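Local atomic coordinates of acyl-CoA dehydrogenase domain protein Tcur3483 (Thermomonospora curvata, PDB entry 6WY9), a protein that binds FAD and, as a member of the acyl-CoA dehydrogenase family, probably oxidises the CH-CH group of its substrates. Residues G270-L275 and E371-Q376. Residues are numbered along the deposited sequence; the frame is centred on the assembly and turned at random.
With GOL (glycerol), chain L.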
loop_
_atom_site.group_PDB
_atom_site.type_symbol
_atom_site.label_atom_id
_atom_site.label_comp_id
_atom_site.label_asym_id
_atom_site.label_seq_id
_atom_site.Cartn_x
_atom_site.Cartn_y
_atom_site.Cartn_z
ATOM N N GLY A 270 15.416 11.235 12.206
ATOM C CA GLY A 270 16.156 10.836 13.389
ATOM C C GLY A 270 15.258 10.749 14.609
ATOM O O GLY A 270 15.333 9.796 15.388
ATOM N N ARG A 271 14.352 11.716 14.752
ATOM C CA ARG A 271 13.437 11.720 15.886
ATOM C C ARG A 271 12.473 10.530 15.847
ATOM O O ARG A 271 12.175 9.922 16.883
ATOM C CB ARG A 271 12.666 13.040 15.908
ATOM C CG ARG A 271 11.743 13.104 17.089
ATOM C CD ARG A 271 11.301 14.500 17.446
ATOM N NE ARG A 271 10.462 14.403 18.629
ATOM C CZ ARG A 271 9.556 15.293 19.000
ATOM N NH1 ARG A 271 9.365 16.387 18.282
ATOM N NH2 ARG A 271 8.847 15.078 20.099
ATOM N N MET A 272 11.956 10.187 14.671
ATOM C CA MET A 272 11.071 9.022 14.590
ATOM C C MET A 272 11.804 7.709 14.880
ATOM O O MET A 272 11.199 6.742 15.387
ATOM C CB MET A 272 10.410 8.938 13.201
ATOM C CG MET A 272 9.491 10.122 12.909
ATOM S SD MET A 272 8.258 10.372 14.192
ATOM C CE MET A 272 7.505 8.736 14.391
ATOM N N ILE A 273 13.082 7.631 14.539
ATOM C CA ILE A 273 13.859 6.444 14.900
ATOM C C ILE A 273 13.940 6.310 16.419
ATOM O O ILE A 273 13.717 5.225 16.989
ATOM C CB ILE A 273 15.258 6.511 14.257
ATOM C CG1 ILE A 273 15.149 6.292 12.743
ATOM C CG2 ILE A 273 16.208 5.450 14.873
ATOM C CD1 ILE A 273 16.466 6.546 11.971
ATOM N N ARG A 274 14.235 7.419 17.105
ATOM C CA ARG A 274 14.282 7.392 18.573
ATOM C C ARG A 274 12.938 6.969 19.186
ATOM O O ARG A 274 12.898 6.207 20.168
ATOM C CB ARG A 274 14.698 8.765 19.125
ATOM C CG ARG A 274 16.104 9.208 18.750
ATOM C CD ARG A 274 17.142 8.138 19.066
ATOM N NE ARG A 274 18.501 8.661 19.220
ATOM C CZ ARG A 274 19.009 9.122 20.365
ATOM N NH1 ARG A 274 18.278 9.150 21.474
ATOM N NH2 ARG A 274 20.255 9.562 20.402
ATOM N N LEU A 275 11.843 7.518 18.673
ATOM C CA LEU A 275 10.530 7.166 19.179
ATOM C C LEU A 275 10.208 5.690 18.917
ATOM O O LEU A 275 9.614 5.032 19.768
ATOM C CB LEU A 275 9.475 8.084 18.549
ATOM C CG LEU A 275 9.527 9.481 19.199
ATOM C CD1 LEU A 275 8.707 10.554 18.425
ATOM C CD2 LEU A 275 9.110 9.440 20.706
ATOM N N GLU A 371 1.314 10.751 19.530
ATOM C CA GLU A 371 -0.003 11.311 19.247
ATOM C C GLU A 371 0.129 12.712 18.626
ATOM O O GLU A 371 -0.502 13.007 17.608
ATOM C CB GLU A 371 -0.831 11.332 20.525
ATOM C CG GLU A 371 -2.337 11.558 20.300
ATOM C CD GLU A 371 -2.681 13.003 19.995
ATOM O OE1 GLU A 371 -2.000 13.916 20.533
ATOM O OE2 GLU A 371 -3.659 13.219 19.232
ATOM N N GLN A 372 0.928 13.603 19.234
ATOM C CA GLN A 372 1.030 14.946 18.661
ATOM C C GLN A 372 1.755 14.952 17.302
ATOM O O GLN A 372 1.332 15.661 16.368
ATOM C CB GLN A 372 1.706 15.906 19.642
ATOM C CG GLN A 372 1.915 17.290 19.003
ATOM C CD GLN A 372 2.274 18.331 20.021
ATOM O OE1 GLN A 372 2.938 18.026 21.003
ATOM N NE2 GLN A 372 1.827 19.569 19.813
ATOM N N LEU A 373 2.794 14.115 17.142
ATOM C CA LEU A 373 3.528 14.066 15.871
ATOM C C LEU A 373 2.663 13.531 14.746
ATOM O O LEU A 373 2.837 13.938 13.599
ATOM C CB LEU A 373 4.806 13.208 16.006
ATOM C CG LEU A 373 5.971 13.939 16.713
ATOM C CD1 LEU A 373 7.096 12.974 17.104
ATOM C CD2 LEU A 373 6.528 15.103 15.855
ATOM N N SER A 374 1.750 12.597 15.041
ATOM C CA SER A 374 0.778 12.170 14.034
ATOM C C SER A 374 -0.040 13.336 13.496
ATOM O O SER A 374 -0.453 13.315 12.328
ATOM C CB SER A 374 -0.204 11.153 14.622
ATOM O OG SER A 374 0.455 9.951 14.946
ATOM N N ARG A 375 -0.344 14.319 14.339
ATOM C CA ARG A 375 -1.121 15.457 13.859
ATOM C C ARG A 375 -0.263 16.473 13.125
ATOM O O ARG A 375 -0.817 17.422 12.556
ATOM C CB ARG A 375 -1.852 16.145 15.030
ATOM C CG ARG A 375 -2.822 15.225 15.769
ATOM C CD ARG A 375 -3.505 15.993 16.879
ATOM N NE ARG A 375 -2.831 15.848 18.172
ATOM C CZ ARG A 375 -2.278 16.848 18.865
ATOM N NH1 ARG A 375 -2.244 18.105 18.368
ATOM N NH2 ARG A 375 -1.727 16.570 20.050
ATOM N N GLN A 376 1.064 16.306 13.142
ATOM C CA GLN A 376 1.972 17.209 12.437
ATOM C C GLN A 376 2.598 16.582 11.200
ATOM O O GLN A 376 2.842 17.294 10.217
ATOM C CB GLN A 376 3.101 17.699 13.369
ATOM C CG GLN A 376 2.649 18.241 14.678
ATOM C CD GLN A 376 3.819 18.634 15.566
ATOM O OE1 GLN A 376 4.965 18.330 15.252
ATOM N NE2 GLN A 376 3.536 19.309 16.674
HETATM C C1 GOL L . 6.207 18.250 18.942
HETATM O O1 GOL L . 7.255 18.809 18.289
HETATM C C2 GOL L . 6.696 17.483 20.201
HETATM O O2 GOL L . 6.920 18.304 21.253
HETATM C C3 GOL L . 5.527 16.473 20.352
HETATM O O3 GOL L . 5.144 16.458 21.684
#
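Leu-373 reaches across to Arg-271, Met-272 and Leu-275; its CD1 methyl meets all three, while CD2 also comes near NH1 of Arg-271. CD1 sits 3.8 Å above the plane of the Arg-271 guanidinium, over its centre, so the group is met on a face and its N-H bonds stay directed elsewhere. Met-272 offers its sulfur: SD lies 4.1 Å from CD1 of Leu-373, and the bend at chi2 (-53°) turns SD toward the leucine. Leu-275 meets the same methyl through its own CD1, but the modelled separation is doubtful.

The guanidinium is delivered by an extended chain, CG standing trans to the backbone N (chi1 -178°). At its edge, in plane, NH1 of Arg-271 donates to O1 of a glycerol at 3.2 Å, while O3 of that glycerol donates to OE1 of Gln-372 at 2.8 Å. The molecule, probably from the crystallisation liquor, thus bridges the two helices. Within the protein, NH2 of Arg-271 is hydrogen-bonded to Gln-369. With an alanine at this position, the Leu-373 CD1 methyl would probably lose the flat group over it, and Gln-369 and the glycerol their N-H donors.

Farther out, Arg-375 grips Glu-371 side-on, NH2 to OE1 at 2.7 Å and NE to OE2 at 3.0 Å, linking residues one turn apart on helix 369-380. OE2 is also hydrogen-bonded to a polar side chain of another chain, at the subunit interface.

The short axes run roughly antiparallel (148°) and come no closer than 12.6 Å, so side chains alone span the gap, burying just 141 Å². This is helix-helix packing in the C-terminal acyl-CoA dehydrogenase region, away from the flavin: helix 326-350 packs on Met-272 and Ser-374, helix 90-103 touches Arg-271, and helix 292-321 packs against Ile-273.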